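PDB 6G44: putative major capsid protein from Cafeteriavirus-dependent mavirus, which builds the icosahedral shell of the virophage as a double jelly-roll major capsid protein that assembles into trimers. Local coordinates for the interface of chains A and B. Coordinates in Å, arbitrary orientation; residue numbers count along the deposited sequence, not the author numbering. Chains: chain A/B, Putative major capsid protein.

Contact 1: the interface of chains A and B. Residues chain A 33-34; chain B 429, 431, 520.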
loop_
_atom_site.group_PDB
_atom_site.type_symbol
_atom_site.label_atom_id
_atom_site.label_comp_id
_atom_site.label_asym_id
_atom_site.label_seq_id
_atom_site.Cartn_x
_atom_site.Cartn_y
_atom_site.Cartn_z
ATOM N N SER A 33 -14.715 10.574 -24.926
ATOM C CA SER A 33 -13.498 11.234 -25.391
ATOM C C SER A 33 -12.952 11.939 -24.150
ATOM O O SER A 33 -13.254 11.536 -23.034
ATOM C CB SER A 33 -13.773 12.178 -26.573
ATOM O OG SER A 33 -12.581 12.826 -26.998
ATOM N N ARG A 34 -12.065 12.900 -24.316
ATOM C CA ARG A 34 -11.497 13.561 -23.131
ATOM C C ARG A 34 -11.012 14.939 -23.390
ATOM O O ARG A 34 -10.532 15.248 -24.488
ATOM C CB ARG A 34 -10.280 12.687 -22.751
ATOM C CG ARG A 34 -9.545 13.078 -21.482
ATOM C CD ARG A 34 -8.339 12.195 -21.199
ATOM N NE ARG A 34 -8.763 10.819 -20.976
ATOM C CZ ARG A 34 -9.175 10.312 -19.815
ATOM N NH1 ARG A 34 -9.212 11.041 -18.704
ATOM N NH2 ARG A 34 -9.545 9.044 -19.772
ATOM N N ARG B 429 -1.486 11.837 -23.931
ATOM C CA ARG B 429 -2.780 11.854 -24.624
ATOM C C ARG B 429 -2.836 13.041 -25.574
ATOM O O ARG B 429 -2.147 14.044 -25.376
ATOM C CB ARG B 429 -3.905 11.986 -23.612
ATOM C CG ARG B 429 -3.946 10.892 -22.551
ATOM C CD ARG B 429 -4.986 11.234 -21.498
ATOM N NE ARG B 429 -5.054 10.251 -20.401
ATOM C CZ ARG B 429 -5.785 9.133 -20.413
ATOM N NH1 ARG B 429 -5.789 8.330 -19.353
ATOM N NH2 ARG B 429 -6.515 8.790 -21.470
ATOM N N SER B 431 -5.023 15.269 -25.509
ATOM C CA SER B 431 -5.396 16.396 -24.667
ATOM C C SER B 431 -4.191 17.013 -23.934
ATOM O O SER B 431 -4.216 18.210 -23.609
ATOM C CB SER B 431 -6.522 16.005 -23.718
ATOM O OG SER B 431 -6.197 14.856 -22.936
ATOM N N GLY B 520 -12.295 6.843 -23.223
ATOM C CA GLY B 520 -11.557 7.972 -22.664
ATOM C C GLY B 520 -10.267 8.221 -23.422
ATOM O O GLY B 520 -9.527 9.133 -23.069
ATOM O OXT GLY B 520 -9.893 7.525 -24.377
#
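A:Arg34, at the end of strand 29-34, reaches across to the C-terminal B:Gly520 and to B:Arg429 at a subunit boundary of the double jelly-roll capsid protein. Members of this family form trimeric capsomers, and the deposited assembly holds three copies, so the contact probably belongs to the capsomer.

The polar link is made by the guanidinium of A:Arg34 and the terminal carboxylate of B:Gly520. NE of A:Arg34 donates to O of B:Gly520 at 2.8 Å, with an angle of 154° at the hydrogen. The carboxylate oxygen lies near the guanidinium plane, and the N-H approaches it within the plane of its C=O group. NH2 of A:Arg34 adds a weak bond to the same oxygen, at 3.3 Å, so the NE and NH2 edge of the guanidinium is turned toward one carboxylate oxygen. The side chain leaves the backbone with CG anti to N (chi1 -176°) and bends at chi3, which turns NE toward the C-terminus of chain B. The negative charge expected on this terminus would complement the arginine.

On one face of the A:Arg34 guanidinium lies that of B:Arg429, the two planes inclined by 38° and overlapping toward their rims. CZ of B:Arg429 is 3.5 Å from NE of A:Arg34. NH2 of B:Arg429 comes within 3.1 Å of the same NE, but the hydrogen on NE is directed away from it, and this close pair of nitrogens is not a hydrogen bond. Placing two guanidinium groups beside a carboxylate probably eases their mutual charge.

Aliphatic contact lies beside the two guanidinium groups. CD of A:Arg34 packs against CD of B:Arg429 at 3.5 Å, the latter carried forward by a chain extended from CG to NE. B:Ser431, in the 3-10 helix 430-433, flanks the arginine with its hydroxyl OG 3.8 Å from CD of A:Arg34.

Contact 2: the interface of chains A and B. Residues chain A 34, 277-278; chain B 438, 441, 501.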
loop_
_atom_site.group_PDB
_atom_site.type_symbol
_atom_site.label_atom_id
_atom_site.label_comp_id
_atom_site.label_asym_id
_atom_site.label_seq_id
_atom_site.Cartn_x
_atom_site.Cartn_y
_atom_site.Cartn_z
ATOM N N ARG A 34 -12.065 12.900 -24.316
ATOM C CA ARG A 34 -11.497 13.561 -23.131
ATOM C C ARG A 34 -11.012 14.939 -23.390
ATOM O O ARG A 34 -10.532 15.248 -24.488
ATOM C CB ARG A 34 -10.280 12.687 -22.751
ATOM C CG ARG A 34 -9.545 13.078 -21.482
ATOM C CD ARG A 34 -8.339 12.195 -21.199
ATOM N NE ARG A 34 -8.763 10.819 -20.976
ATOM C CZ ARG A 34 -9.175 10.312 -19.815
ATOM N NH1 ARG A 34 -9.212 11.041 -18.704
ATOM N NH2 ARG A 34 -9.545 9.044 -19.772
ATOM N N LEU A 277 -12.754 24.776 -24.961
ATOM C CA LEU A 277 -14.076 25.199 -25.410
ATOM C C LEU A 277 -15.204 24.458 -24.678
ATOM O O LEU A 277 -16.222 25.055 -24.335
ATOM C CB LEU A 277 -14.234 24.924 -26.905
ATOM C CG LEU A 277 -13.355 25.743 -27.850
ATOM C CD1 LEU A 277 -13.607 25.273 -29.276
ATOM C CD2 LEU A 277 -13.589 27.246 -27.702
ATOM N N GLU A 278 -14.984 23.176 -24.405
ATOM C CA GLU A 278 -16.060 22.299 -23.944
ATOM C C GLU A 278 -16.532 22.535 -22.516
ATOM O O GLU A 278 -17.619 22.057 -22.151
ATOM C CB GLU A 278 -15.699 20.827 -24.147
ATOM C CG GLU A 278 -15.408 20.490 -25.601
ATOM C CD GLU A 278 -13.936 20.498 -25.960
ATOM O OE1 GLU A 278 -13.171 21.304 -25.400
ATOM O OE2 GLU A 278 -13.545 19.706 -26.834
ATOM N N TYR B 438 -8.905 22.234 -32.001
ATOM C CA TYR B 438 -9.826 21.619 -31.041
ATOM C C TYR B 438 -10.503 20.351 -31.577
ATOM O O TYR B 438 -11.093 19.602 -30.782
ATOM C CB TYR B 438 -10.887 22.620 -30.554
ATOM C CG TYR B 438 -11.526 23.387 -31.675
ATOM C CD1 TYR B 438 -12.469 22.785 -32.518
ATOM C CD2 TYR B 438 -11.143 24.709 -31.948
ATOM C CE1 TYR B 438 -13.034 23.476 -33.572
ATOM C CE2 TYR B 438 -11.706 25.412 -33.002
ATOM C CZ TYR B 438 -12.651 24.794 -33.808
ATOM O OH TYR B 438 -13.215 25.476 -34.857
ATOM N N MET B 441 -9.252 15.240 -31.060
ATOM C CA MET B 441 -9.761 14.732 -29.788
ATOM C C MET B 441 -9.721 13.230 -29.850
ATOM O O MET B 441 -9.948 12.656 -30.902
ATOM C CB MET B 441 -11.207 15.168 -29.595
ATOM C CG MET B 441 -11.363 16.660 -29.361
ATOM S SD MET B 441 -13.079 17.152 -29.199
ATOM C CE MET B 441 -13.445 16.552 -27.546
ATOM N N LEU B 501 -17.359 17.447 -29.654
ATOM C CA LEU B 501 -17.362 18.817 -29.122
ATOM C C LEU B 501 -18.680 19.180 -28.421
ATOM O O LEU B 501 -18.677 19.981 -27.463
ATOM C CB LEU B 501 -17.084 19.827 -30.235
ATOM C CG LEU B 501 -15.688 19.831 -30.834
ATOM C CD1 LEU B 501 -15.677 20.565 -32.172
ATOM C CD2 LEU B 501 -14.711 20.484 -29.873
HETATM O O HOH W 1 -11.260 20.049 -28.098
#
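A:Leu277 lays one methyl over a face of the B:Tyr438 ring, while its neighbour A:Glu278 turns its carboxylate toward B:Met441 and B:Leu501. Both chain A residues belong to the 3-10 helix 277-279, which brings an apolar and an acidic side chain to the same boundary of the double jelly-roll capsid protein.

CD1 of A:Leu277 makes a CH-pi contact 4.0 Å from the ring centroid of B:Tyr438. It is displaced toward the rim on the CG and CD2 side, with CD2 of B:Tyr438 3.7 Å away. In the tyrosine a chi1 of 47° sets CG over the backbone, flanked by N and C, and turns this face of the ring to the leucine.

The side chains of A:Glu278 and B:Met441 meet head-on across the boundary. The glutamate bends at chi2 (97°), and its carboxylate oxygen OE2 lies 3.2 Å from the terminal methyl CE of B:Met441. B:Leu501, at the end of helix 497-501, meets the glutamate obliquely, its CD2 methyl 3.3 Å from OE2 of A:Glu278. The carboxylate oxygen is thus bordered by two methyl groups. Water 1 bridges the subunits, 2.6 Å from OE2 of A:Glu278 and 2.7 Å from the backbone O of B:Tyr438.

Contact 1 and contact 2 are neighbouring patches of one interface, the centres of their C-alpha atoms about 9 Å apart, and A:Arg34 belongs to both. Strand 29-34 and the 3-10 helix 277-279 of chain A thereby face segments of chain B that are distant in sequence, including the 3-10 helix 430-433, helix 497-501 and the C-terminal residue. The arginine–terminus pairing of contact 1 thus adjoins the leucine, tyrosine and glutamate contacts of contact 2 along one boundary. The interface is not an exact two-fold, as expected for neighbouring subunits of a trimer, and this pairing may help to hold the capsomer together.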